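Local structure of Cag pathogenicity island protein (Cag10) (Helicobacter pylori 26695, 6IQT) at residues S33-F38 / F152-F157; N26-V31 / I94-V99; V39-G44 / R51-Q56; Q56-Q59 / F65-Q68. The protein is CagV, the VirB8 homologue of the cag type IV secretion system, and probably helps assemble that membrane-spanning machine through the soluble domain described here. All blocks are in the same frame, centred on the assembly; numbering follows the deposited sequence.

Contact 1 of 4, residues S33-F38 / F152-F157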
loop_
_atom_site.group_PDB
_atom_site.type_symbol
_atom_site.label_atom_id
_atom_site.label_comp_id
_atom_site.label_asym_id
_atom_site.label_seq_id
_atom_site.Cartn_x
_atom_site.Cartn_y
_atom_site.Cartn_z
ATOM N N SER A 33 -5.173 -19.178 -0.605
ATOM C CA SER A 33 -6.599 -19.175 -0.949
ATOM C C SER A 33 -7.341 -18.039 -0.253
ATOM O O SER A 33 -8.198 -17.376 -0.857
ATOM C CB SER A 33 -7.244 -20.515 -0.569
ATOM O OG SER A 33 -6.651 -21.581 -1.288
ATOM N N ALA A 34 -7.077 -17.846 1.041
ATOM C CA ALA A 34 -7.726 -16.759 1.771
ATOM C C ALA A 34 -7.344 -15.405 1.186
ATOM O O ALA A 34 -8.195 -14.514 1.027
ATOM C CB ALA A 34 -7.348 -16.834 3.261
ATOM N N THR A 35 -6.068 -15.243 0.839
ATOM C CA THR A 35 -5.598 -13.975 0.299
ATOM C C THR A 35 -6.251 -13.682 -1.046
ATOM O O THR A 35 -6.640 -12.543 -1.314
ATOM C CB THR A 35 -4.070 -13.986 0.177
ATOM O OG1 THR A 35 -3.502 -14.198 1.475
ATOM C CG2 THR A 35 -3.560 -12.646 -0.340
ATOM N N SER A 36 -6.403 -14.703 -1.888
ATOM C CA SER A 36 -7.045 -14.511 -3.179
ATOM C C SER A 36 -8.509 -14.111 -3.013
ATOM O O SER A 36 -9.007 -13.223 -3.722
ATOM C CB SER A 36 -6.910 -15.790 -4.006
ATOM O OG SER A 36 -7.609 -15.659 -5.219
ATOM N N LYS A 37 -9.210 -14.754 -2.077
ATOM C CA LYS A 37 -10.600 -14.389 -1.814
ATOM C C LYS A 37 -10.700 -12.961 -1.284
ATOM O O LYS A 37 -11.575 -12.191 -1.700
ATOM C CB LYS A 37 -11.210 -15.382 -0.825
ATOM C CG LYS A 37 -12.755 -15.280 -0.681
ATOM C CD LYS A 37 -13.413 -15.096 -2.047
ATOM C CE LYS A 37 -14.912 -15.409 -2.010
ATOM N NZ LYS A 37 -15.538 -15.292 -3.358
ATOM N N PHE A 38 -9.792 -12.587 -0.382
ATOM C CA PHE A 38 -9.760 -11.240 0.173
ATOM C C PHE A 38 -9.518 -10.197 -0.908
ATOM O O PHE A 38 -10.196 -9.162 -0.950
ATOM C CB PHE A 38 -8.670 -11.171 1.252
ATOM C CG PHE A 38 -8.422 -9.791 1.795
ATOM C CD1 PHE A 38 -9.245 -9.256 2.777
ATOM C CD2 PHE A 38 -7.352 -9.032 1.336
ATOM C CE1 PHE A 38 -9.010 -7.987 3.300
ATOM C CE2 PHE A 38 -7.117 -7.753 1.844
ATOM C CZ PHE A 38 -7.950 -7.234 2.834
ATOM N N PHE A 152 -11.330 -20.752 8.948
ATOM C CA PHE A 152 -10.094 -20.954 9.688
ATOM C C PHE A 152 -9.565 -19.657 10.293
ATOM O O PHE A 152 -8.456 -19.641 10.831
ATOM C CB PHE A 152 -9.050 -21.623 8.779
ATOM C CG PHE A 152 -9.470 -22.997 8.288
ATOM C CD1 PHE A 152 -10.179 -23.856 9.115
ATOM C CD2 PHE A 152 -9.194 -23.408 6.996
ATOM C CE1 PHE A 152 -10.584 -25.121 8.672
ATOM C CE2 PHE A 152 -9.604 -24.662 6.546
ATOM C CZ PHE A 152 -10.305 -25.515 7.388
ATOM N N GLY A 153 -10.345 -18.583 10.237
ATOM C CA GLY A 153 -9.979 -17.343 10.902
ATOM C C GLY A 153 -8.757 -16.615 10.366
ATOM O O GLY A 153 -7.985 -16.064 11.153
ATOM N N PHE A 154 -8.557 -16.594 9.048
ATOM C CA PHE A 154 -7.535 -15.730 8.455
ATOM C C PHE A 154 -7.949 -14.271 8.618
ATOM O O PHE A 154 -9.038 -13.889 8.172
ATOM C CB PHE A 154 -7.376 -16.082 6.978
ATOM C CG PHE A 154 -6.378 -15.246 6.232
ATOM C CD1 PHE A 154 -5.049 -15.631 6.163
ATOM C CD2 PHE A 154 -6.781 -14.125 5.522
ATOM C CE1 PHE A 154 -4.130 -14.889 5.440
ATOM C CE2 PHE A 154 -5.856 -13.375 4.792
ATOM C CZ PHE A 154 -4.531 -13.756 4.762
ATOM N N LYS A 155 -7.099 -13.451 9.254
ATOM C CA LYS A 155 -7.443 -12.052 9.511
ATOM C C LYS A 155 -6.373 -11.096 8.998
ATOM O O LYS A 155 -5.204 -11.218 9.365
ATOM C CB LYS A 155 -7.656 -11.804 11.001
ATOM C CG LYS A 155 -8.759 -12.662 11.618
ATOM C CD LYS A 155 -10.119 -12.289 11.069
ATOM C CE LYS A 155 -11.195 -13.138 11.780
ATOM N NZ LYS A 155 -12.589 -12.868 11.300
ATOM N N VAL A 156 -6.793 -10.109 8.196
ATOM C CA VAL A 156 -5.905 -9.066 7.685
ATOM C C VAL A 156 -5.830 -7.934 8.701
ATOM O O VAL A 156 -6.859 -7.461 9.196
ATOM C CB VAL A 156 -6.399 -8.544 6.323
ATOM C CG1 VAL A 156 -5.528 -7.384 5.829
ATOM C CG2 VAL A 156 -6.418 -9.694 5.297
ATOM N N PHE A 157 -4.609 -7.480 8.999
ATOM C CA PHE A 157 -4.411 -6.396 9.955
ATOM C C PHE A 157 -4.001 -5.094 9.309
ATOM O O PHE A 157 -4.169 -4.037 9.928
ATOM C CB PHE A 157 -3.341 -6.776 10.986
ATOM C CG PHE A 157 -3.829 -7.723 12.032
ATOM C CD1 PHE A 157 -4.123 -9.047 11.707
ATOM C CD2 PHE A 157 -3.993 -7.302 13.346
ATOM C CE1 PHE A 157 -4.586 -9.939 12.683
ATOM C CE2 PHE A 157 -4.446 -8.190 14.329
ATOM C CZ PHE A 157 -4.743 -9.510 13.994
#
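Phe154, at the start of strand 154-163, lays its ring against the helix residues Ala34 and Thr35. Its CB already touches the Ala34 methyl, CB to CB at 3.8 Å. At the ring the fit tightens: Phe154 CG stands 3.5 Å from Ala34 CB, and the methyl sits over the face, displaced toward the rim on the CG side, in a CH-pi contact. CG lies anti to the backbone N (chi1 179°), which carries the ring across the helix toward Thr35, where CZ comes 3.5 Å from Thr35 OG1. That hydroxyl meets the ring obliquely and spends its hydrogen bond on Val31 O, one turn back, so a polar atom can sit beside an aromatic tip. Further along, the roles are exchanged. Val156, on the strand, places CG2 above the centre of the Phe38 ring, 3.7 Å from the centroid and only 10° off the normal. Small Ala34 admits a ring close to the helix backbone, while large Phe38 bridges the wider gap to branched Val156. The axes of helix 33-38 and strand 154-157 cross at -57°. Ile133 of the neighbouring strand touches Thr35, Phe154 and Val156, and Tyr135 stacks on Phe154. This is helix-on-sheet packing inside an NTF2-like domain. With aliphatic groups set against aromatic faces, the contact draws its strength from dispersion and the burial of apolar surface.

Contact 2 of 4, residues N26-V31 / I94-V99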
loop_
_atom_site.group_PDB
_atom_site.type_symbol
_atom_site.label_atom_id
_atom_site.label_comp_id
_atom_site.label_asym_id
_atom_site.label_seq_id
_atom_site.Cartn_x
_atom_site.Cartn_y
_atom_site.Cartn_z
ATOM N N ASN A 26 -2.905 -23.615 9.354
ATOM C CA ASN A 26 -1.890 -22.627 8.984
ATOM C C ASN A 26 -0.950 -23.279 7.972
ATOM O O ASN A 26 -0.038 -24.023 8.344
ATOM C CB ASN A 26 -1.143 -22.135 10.225
ATOM C CG ASN A 26 -0.227 -20.960 9.939
ATOM O OD1 ASN A 26 0.068 -20.640 8.786
ATOM N ND2 ASN A 26 0.218 -20.298 10.999
ATOM N N SER A 27 -1.197 -23.025 6.691
ATOM C CA SER A 27 -0.379 -23.584 5.625
ATOM C C SER A 27 -0.323 -22.591 4.477
ATOM O O SER A 27 -1.214 -21.745 4.320
ATOM C CB SER A 27 -0.930 -24.915 5.110
ATOM O OG SER A 27 -2.145 -24.692 4.411
ATOM N N GLU A 28 0.764 -22.668 3.711
ATOM C CA GLU A 28 0.789 -22.115 2.364
ATOM C C GLU A 28 -0.053 -23.038 1.503
ATOM O O GLU A 28 0.371 -24.153 1.168
ATOM C CB GLU A 28 2.202 -22.048 1.796
ATOM C CG GLU A 28 3.254 -21.339 2.610
ATOM C CD GLU A 28 4.640 -21.570 2.013
ATOM O OE1 GLU A 28 4.703 -22.088 0.876
ATOM O OE2 GLU A 28 5.656 -21.230 2.657
ATOM N N ALA A 29 -1.235 -22.566 1.173
ATOM C CA ALA A 29 -2.315 -23.204 0.439
ATOM C C ALA A 29 -3.519 -22.490 1.023
ATOM O O ALA A 29 -4.238 -21.789 0.310
ATOM C CB ALA A 29 -2.416 -24.731 0.610
ATOM N N VAL A 30 -3.686 -22.603 2.346
ATOM C CA VAL A 30 -4.799 -21.926 3.013
ATOM C C VAL A 30 -4.577 -20.416 3.007
ATOM O O VAL A 30 -5.496 -19.642 2.721
ATOM C CB VAL A 30 -4.989 -22.470 4.447
ATOM C CG1 VAL A 30 -5.917 -21.567 5.245
ATOM C CG2 VAL A 30 -5.549 -23.878 4.413
ATOM N N VAL A 31 -3.354 -19.977 3.312
ATOM C CA VAL A 31 -3.051 -18.548 3.283
ATOM C C VAL A 31 -3.299 -17.992 1.888
ATOM O O VAL A 31 -3.929 -16.938 1.715
ATOM C CB VAL A 31 -1.600 -18.293 3.747
ATOM C CG1 VAL A 31 -1.130 -16.888 3.345
ATOM C CG2 VAL A 31 -1.485 -18.450 5.262
ATOM N N ILE A 94 3.180 -15.180 -4.661
ATOM C CA ILE A 94 3.073 -14.515 -3.365
ATOM C C ILE A 94 4.366 -14.765 -2.594
ATOM O O ILE A 94 4.732 -15.920 -2.336
ATOM C CB ILE A 94 1.858 -15.034 -2.576
ATOM C CG1 ILE A 94 0.550 -14.770 -3.333
ATOM C CG2 ILE A 94 1.805 -14.428 -1.172
ATOM C CD1 ILE A 94 -0.633 -15.641 -2.796
ATOM N N GLN A 95 5.049 -13.693 -2.207
ATOM C CA GLN A 95 6.212 -13.792 -1.335
ATOM C C GLN A 95 5.815 -13.499 0.105
ATOM O O GLN A 95 4.917 -12.695 0.368
ATOM C CB GLN A 95 7.305 -12.825 -1.794
ATOM C CG GLN A 95 7.700 -13.079 -3.232
ATOM C CD GLN A 95 8.977 -12.387 -3.604
ATOM O OE1 GLN A 95 10.064 -12.947 -3.459
ATOM N NE2 GLN A 95 8.859 -11.155 -4.082
ATOM N N ARG A 96 6.484 -14.166 1.043
ATOM C CA ARG A 96 6.059 -14.092 2.429
ATOM C C ARG A 96 7.259 -13.944 3.346
ATOM O O ARG A 96 8.346 -14.461 3.072
ATOM C CB ARG A 96 5.236 -15.322 2.850
ATOM C CG ARG A 96 5.925 -16.671 2.675
ATOM C CD ARG A 96 4.861 -17.743 2.543
ATOM N NE ARG A 96 4.379 -17.812 1.169
ATOM C CZ ARG A 96 3.107 -17.948 0.819
ATOM N NH1 ARG A 96 2.157 -18.021 1.739
ATOM N NH2 ARG A 96 2.784 -17.990 -0.465
ATOM N N GLU A 97 7.043 -13.240 4.452
ATOM C CA GLU A 97 8.098 -13.030 5.429
ATOM C C GLU A 97 7.453 -12.733 6.772
ATOM O O GLU A 97 6.548 -11.895 6.855
ATOM C CB GLU A 97 9.007 -11.874 4.990
ATOM C CG GLU A 97 10.342 -11.798 5.703
ATOM C CD GLU A 97 11.423 -11.086 4.876
ATOM O OE1 GLU A 97 12.562 -11.602 4.820
ATOM O OE2 GLU A 97 11.144 -10.017 4.283
ATOM N N LYS A 98 7.914 -13.418 7.814
ATOM C CA LYS A 98 7.495 -13.089 9.170
ATOM C C LYS A 98 8.014 -11.705 9.556
ATOM O O LYS A 98 9.179 -11.372 9.300
ATOM C CB LYS A 98 8.006 -14.151 10.142
ATOM C CG LYS A 98 7.427 -14.034 11.529
ATOM C CD LYS A 98 5.978 -14.458 11.548
ATOM C CE LYS A 98 5.272 -13.947 12.792
ATOM N NZ LYS A 98 5.914 -14.391 14.072
ATOM N N VAL A 99 7.141 -10.876 10.128
ATOM C CA VAL A 99 7.555 -9.568 10.636
ATOM C C VAL A 99 8.286 -9.783 11.958
ATOM O O VAL A 99 7.762 -10.436 12.869
ATOM C CB VAL A 99 6.345 -8.632 10.801
ATOM C CG1 VAL A 99 6.754 -7.307 11.458
ATOM C CG2 VAL A 99 5.695 -8.345 9.446
#
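The backbones keep their distance where Glu28 faces Arg96, with CA atoms 9.6 Å apart, so long side chains have to span the interval. They join the turn leading into helix 30-43 to strand 84-98, an outermost strand of this chain's four-stranded antiparallel sheet, in the NTF2-like fold of the VirB8 family. Arg96 suits the place because its aliphatic stem carries the charge across to the helix start. Its CG is wedged between the backbone N and the carbonyl carbon (chi1 57°), and a bend at chi3 turns one face of the guanidinium to Glu28. The acid, extended beyond CG, lays that methylene over this face, 3.6 Å from Glu28 CG to Arg96 NH1. Carboxylate and guanidinium planes are stacked, only 24° apart, and a long salt bridge of 3.9 Å joins OE2 of Glu28 to NE of Arg96. Because the oxygen lies well out of the guanidinium plane, this is attraction between charges without a directed N-H. The firmer polar partner is Asp32, which forms a salt bridge with NH2; that same nitrogen makes a weak hydrogen bond to Ile94 O. Val31, buried against Leu107, Tyr135 and Phe137, supplies the apolar side of the contact. Its CG1, anti to the backbone N, slides past the arginine to meet NH1 obliquely at 3.8 Å.

Contact 3 of 4, residues V39-G44 / R51-Q56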
loop_
_atom_site.group_PDB
_atom_site.type_symbol
_atom_site.label_atom_id
_atom_site.label_comp_id
_atom_site.label_asym_id
_atom_site.label_seq_id
_atom_site.Cartn_x
_atom_site.Cartn_y
_atom_site.Cartn_z
ATOM N N VAL A 39 -8.555 -10.457 -1.798
ATOM C CA VAL A 39 -8.265 -9.525 -2.892
ATOM C C VAL A 39 -9.486 -9.357 -3.783
ATOM O O VAL A 39 -9.837 -8.237 -4.185
ATOM C CB VAL A 39 -7.050 -10.015 -3.706
ATOM C CG1 VAL A 39 -7.024 -9.366 -5.085
ATOM C CG2 VAL A 39 -5.737 -9.743 -2.932
ATOM N N SER A 40 -10.122 -10.478 -4.137
ATOM C CA SER A 40 -11.340 -10.438 -4.940
ATOM C C SER A 40 -12.439 -9.615 -4.261
ATOM O O SER A 40 -13.091 -8.787 -4.906
ATOM C CB SER A 40 -11.813 -11.869 -5.200
ATOM O OG SER A 40 -12.980 -11.856 -5.992
ATOM N N LEU A 41 -12.643 -9.810 -2.950
ATOM C CA LEU A 41 -13.691 -9.081 -2.242
ATOM C C LEU A 41 -13.368 -7.592 -2.128
ATOM O O LEU A 41 -14.258 -6.746 -2.266
ATOM C CB LEU A 41 -13.897 -9.681 -0.848
ATOM C CG LEU A 41 -14.507 -11.088 -0.762
ATOM C CD1 LEU A 41 -14.265 -11.602 0.646
ATOM C CD2 LEU A 41 -15.995 -11.056 -1.090
ATOM N N LEU A 42 -12.104 -7.255 -1.860
ATOM C CA LEU A 42 -11.720 -5.877 -1.580
ATOM C C LEU A 42 -11.585 -5.038 -2.850
ATOM O O LEU A 42 -12.066 -3.897 -2.899
ATOM C CB LEU A 42 -10.410 -5.856 -0.794
ATOM C CG LEU A 42 -9.897 -4.472 -0.411
ATOM C CD1 LEU A 42 -10.885 -3.731 0.503
ATOM C CD2 LEU A 42 -8.543 -4.574 0.239
ATOM N N PHE A 43 -10.916 -5.573 -3.878
ATOM C CA PHE A 43 -10.629 -4.809 -5.084
ATOM C C PHE A 43 -11.645 -5.036 -6.198
ATOM O O PHE A 43 -11.706 -4.234 -7.137
ATOM C CB PHE A 43 -9.223 -5.144 -5.609
ATOM C CG PHE A 43 -8.118 -4.684 -4.708
ATOM C CD1 PHE A 43 -7.723 -3.358 -4.696
ATOM C CD2 PHE A 43 -7.487 -5.573 -3.856
ATOM C CE1 PHE A 43 -6.713 -2.930 -3.856
ATOM C CE2 PHE A 43 -6.466 -5.147 -3.013
ATOM C CZ PHE A 43 -6.085 -3.829 -3.011
ATOM N N GLY A 44 -12.438 -6.104 -6.120
ATOM C CA GLY A 44 -13.444 -6.376 -7.121
ATOM C C GLY A 44 -14.746 -5.675 -6.800
ATOM O O GLY A 44 -14.890 -5.080 -5.733
ATOM N N ARG A 51 -24.175 -5.837 -0.481
ATOM C CA ARG A 51 -24.311 -6.113 0.947
ATOM C C ARG A 51 -23.591 -7.399 1.328
ATOM O O ARG A 51 -22.886 -7.448 2.343
ATOM C CB ARG A 51 -25.789 -6.205 1.351
ATOM C CG ARG A 51 -26.010 -6.649 2.816
ATOM C CD ARG A 51 -26.489 -8.111 2.887
ATOM N NE ARG A 51 -26.942 -8.522 4.218
ATOM C CZ ARG A 51 -27.837 -9.486 4.439
ATOM N NH1 ARG A 51 -28.385 -10.139 3.419
ATOM N NH2 ARG A 51 -28.195 -9.798 5.676
ATOM N N ASP A 52 -23.789 -8.462 0.542
ATOM C CA ASP A 52 -23.108 -9.725 0.823
ATOM C C ASP A 52 -21.595 -9.565 0.683
ATOM O O ASP A 52 -20.827 -10.142 1.468
ATOM C CB ASP A 52 -23.626 -10.831 -0.106
ATOM C CG ASP A 52 -25.130 -11.140 0.093
ATOM O OD1 ASP A 52 -25.672 -10.884 1.193
ATOM O OD2 ASP A 52 -25.766 -11.659 -0.855
ATOM N N ARG A 53 -21.151 -8.769 -0.299
ATOM C CA ARG A 53 -19.718 -8.521 -0.472
ATOM C C ARG A 53 -19.121 -7.848 0.758
ATOM O O ARG A 53 -18.074 -8.269 1.258
ATOM C CB ARG A 53 -19.453 -7.675 -1.726
ATOM C CG ARG A 53 -17.941 -7.347 -1.918
ATOM C CD ARG A 53 -17.674 -6.403 -3.092
ATOM N NE ARG A 53 -18.136 -6.994 -4.342
ATOM C CZ ARG A 53 -17.405 -7.804 -5.107
ATOM N NH1 ARG A 53 -16.144 -8.114 -4.780
ATOM N NH2 ARG A 53 -17.939 -8.300 -6.213
ATOM N N LYS A 54 -19.791 -6.816 1.289
ATOM C CA LYS A 54 -19.280 -6.143 2.482
ATOM C C LYS A 54 -19.242 -7.078 3.692
ATOM O O LYS A 54 -18.279 -7.056 4.467
ATOM C CB LYS A 54 -20.116 -4.885 2.788
ATOM C CG LYS A 54 -19.752 -4.187 4.106
ATOM C CD LYS A 54 -20.699 -4.607 5.251
ATOM C CE LYS A 54 -20.396 -3.863 6.555
ATOM N NZ LYS A 54 -21.199 -4.303 7.729
ATOM N N ASP A 55 -20.283 -7.891 3.882
ATOM C CA ASP A 55 -20.306 -8.819 5.014
ATOM C C ASP A 55 -19.168 -9.837 4.937
ATOM O O ASP A 55 -18.537 -10.156 5.955
ATOM C CB ASP A 55 -21.648 -9.558 5.064
ATOM C CG ASP A 55 -22.766 -8.721 5.673
ATOM O OD1 ASP A 55 -22.468 -7.774 6.438
ATOM O OD2 ASP A 55 -23.948 -9.023 5.386
ATOM N N GLN A 56 -18.914 -10.385 3.749
ATOM C CA GLN A 56 -17.822 -11.349 3.608
ATOM C C GLN A 56 -16.471 -10.682 3.836
ATOM O O GLN A 56 -15.629 -11.202 4.577
ATOM C CB GLN A 56 -17.889 -12.010 2.237
ATOM C CG GLN A 56 -19.009 -13.062 2.136
ATOM C CD GLN A 56 -18.832 -13.975 0.927
ATOM O OE1 GLN A 56 -17.715 -14.164 0.445
ATOM N NE2 GLN A 56 -19.931 -14.527 0.428
#
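Leu41 and Arg53 hold the close part of this helix pair, with 6.3 Å between Leu41 CA and Arg53 CA; the axes of the short segments cross at -124°. Arg53, CG anti to the backbone N (chi1 178°) and extended at chi2, bends at chi3 and delivers its guanidinium to the carbonyl end of helix 30-43. NH1 gathers three oxygens around it. Leu41 O receives a weak hydrogen bond from NH1, 3.4 Å long but nearly straight at 166°. Ser40 O lies 3.1 Å from the same NH1, at the edge of the group and in its plane. Gly44 O comes over one face instead, where its angle to NH1 is too poor for a bond. A cation is well placed here, since the partial negative charge at a helix C-terminus would probably favour it. Gly44, having no CB, lets the chain leave the helix without pressing on Ser40 O. Beside the arginine, Leu41 crosses Gln56 at about a right angle and puts CD2 3.9 Å from Gln56 CB, while the amide OE1 rests on the same methyl. Away from this seam the second helix turns polar. Exposed Arg51 links to exposed Asp52 and to Asp55, and Lys54, leaning on helix 66-80, reaches Asp55 over a longer distance; this salt-bridge network has no part in gripping the first helix. Helix 30-43 also sends Val39 and Phe43 into the sheet. Two successive helices, joined by a short loop and crossing obliquely, here form part of the helical layer over the sheet of an NTF2-like domain.

Contact 4 of 4, residues Q56-Q59 / F65-Q68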
loop_
_atom_site.group_PDB
_atom_site.type_symbol
_atom_site.label_atom_id
_atom_site.label_comp_id
_atom_site.label_asym_id
_atom_site.label_seq_id
_atom_site.Cartn_x
_atom_site.Cartn_y
_atom_site.Cartn_z
ATOM N N GLN A 56 -18.914 -10.385 3.749
ATOM C CA GLN A 56 -17.822 -11.349 3.608
ATOM C C GLN A 56 -16.471 -10.682 3.836
ATOM O O GLN A 56 -15.629 -11.202 4.577
ATOM C CB GLN A 56 -17.889 -12.010 2.237
ATOM C CG GLN A 56 -19.009 -13.062 2.136
ATOM C CD GLN A 56 -18.832 -13.975 0.927
ATOM O OE1 GLN A 56 -17.715 -14.164 0.445
ATOM N NE2 GLN A 56 -19.931 -14.527 0.428
ATOM N N LEU A 57 -16.260 -9.508 3.234
ATOM C CA LEU A 57 -15.008 -8.776 3.417
ATOM C C LEU A 57 -14.696 -8.533 4.897
ATOM O O LEU A 57 -13.568 -8.765 5.356
ATOM C CB LEU A 57 -15.089 -7.449 2.658
ATOM C CG LEU A 57 -13.919 -6.484 2.834
ATOM C CD1 LEU A 57 -12.622 -7.161 2.438
ATOM C CD2 LEU A 57 -14.136 -5.224 1.990
HETATM N N MSE A 58 -15.684 -8.059 5.652
HETATM C CA MSE A 58 -15.578 -7.819 7.087
HETATM C C MSE A 58 -15.031 -9.052 7.844
HETATM O O MSE A 58 -14.234 -8.937 8.783
HETATM C CB MSE A 58 -16.961 -7.445 7.620
HETATM C CG MSE A 58 -17.417 -6.065 7.214
HETATM SE SE MSE A 58 -16.048 -4.739 7.673
HETATM C CE MSE A 58 -15.450 -4.287 5.884
ATOM N N GLN A 59 -15.454 -10.240 7.397
ATOM C CA GLN A 59 -15.046 -11.506 8.017
ATOM C C GLN A 59 -13.559 -11.810 7.836
ATOM O O GLN A 59 -12.996 -12.591 8.617
ATOM C CB GLN A 59 -15.856 -12.655 7.417
ATOM C CG GLN A 59 -17.252 -12.743 7.937
ATOM C CD GLN A 59 -17.309 -13.614 9.155
ATOM O OE1 GLN A 59 -17.521 -14.826 9.054
ATOM N NE2 GLN A 59 -17.080 -13.017 10.320
ATOM N N PHE A 65 -8.766 -3.397 11.454
ATOM C CA PHE A 65 -8.633 -3.067 10.044
ATOM C C PHE A 65 -9.972 -2.856 9.338
ATOM O O PHE A 65 -9.982 -2.432 8.176
ATOM C CB PHE A 65 -7.824 -4.183 9.339
ATOM C CG PHE A 65 -7.537 -3.910 7.892
ATOM C CD1 PHE A 65 -6.684 -2.875 7.521
ATOM C CD2 PHE A 65 -8.141 -4.671 6.898
ATOM C CE1 PHE A 65 -6.424 -2.607 6.183
ATOM C CE2 PHE A 65 -7.892 -4.409 5.561
ATOM C CZ PHE A 65 -7.030 -3.377 5.202
ATOM N N GLN A 66 -11.104 -3.118 10.004
ATOM C CA GLN A 66 -12.388 -3.151 9.302
ATOM C C GLN A 66 -12.783 -1.786 8.753
ATOM O O GLN A 66 -13.398 -1.694 7.676
ATOM C CB GLN A 66 -13.467 -3.693 10.242
ATOM C CG GLN A 66 -13.388 -5.193 10.377
ATOM C CD GLN A 66 -14.407 -5.765 11.317
ATOM O OE1 GLN A 66 -14.945 -5.066 12.172
ATOM N NE2 GLN A 66 -14.687 -7.059 11.164
ATOM N N THR A 67 -12.413 -0.721 9.451
ATOM C CA THR A 67 -12.749 0.617 8.982
ATOM C C THR A 67 -12.043 0.946 7.678
ATOM O O THR A 67 -12.654 1.483 6.747
ATOM C CB THR A 67 -12.395 1.630 10.063
ATOM O OG1 THR A 67 -13.344 1.493 11.132
ATOM C CG2 THR A 67 -12.450 3.019 9.516
ATOM N N GLN A 68 -10.756 0.620 7.577
ATOM C CA GLN A 68 -10.041 0.899 6.338
ATOM C C GLN A 68 -10.572 0.054 5.179
ATOM O O GLN A 68 -10.698 0.545 4.048
ATOM C CB GLN A 68 -8.543 0.672 6.560
ATOM C CG GLN A 68 -7.695 0.849 5.321
ATOM C CD GLN A 68 -7.707 2.266 4.798
ATOM O OE1 GLN A 68 -8.111 3.205 5.494
ATOM N NE2 GLN A 68 -7.276 2.430 3.562
#
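Selenomethionine Met58 reaches across to Gln66 and rests its SE on the aliphatic stem there, 3.8 Å from Gln66 CB and equally near CG. Bends at chi2 (-52°) and chi3 fold the chain so that the large, polarisable selenium does the touching, while CE carries on to the backbone, 3.8 Å from Gln66 O. The glutamine repays the contact with its other end. Extended beyond CG, it runs obliquely across Met58 and sends NE2 to Met58 O in a hydrogen bond of 3.1 Å with an N-H...O angle of 152°. The acceptor lies in the plane of the Gln66 amide, yet the donor stands 40° out of the carbonyl plane of Met58. Both residues belong to the join between helix 50-59 and helix 66-80, consecutive helices of the NTF2-like domain linked by a short loop. Glutamine suits the first turn of the second helix: its methylenes can pack while its amide serves a carbonyl near the end of the first. The Gln66 side chain also touches Cys61 in the loop. One residue beyond Met58, the carbonyl oxygen of Gln59 accepts hydrogen bonds from Lys155 NZ and Asn150 ND2.

Overall arrangement
Contact 1 is the buried, apolar one, where helix 30-43 meets strand 154-163 through aromatic faces and methyl groups. Contact 2 holds the start of the same helix to strand 84-98 at the opposite edge of the sheet; being only partly buried, it relies on a carboxylate stacked against a guanidinium, with Val31 as the apolar flank that also touches Phe154 of contact 1. Contact 3, partly buried, ties the other end of that helix to helix 50-59 through carbonyls meeting a guanidinium and through Leu41 against Gln56. Contact 4, at the surface, passes the chain on to helix 66-80 and shares Gln56 with contact 3. Lys155 probably hydrogen-bonds Gln59 O, joining contacts 1 and 4.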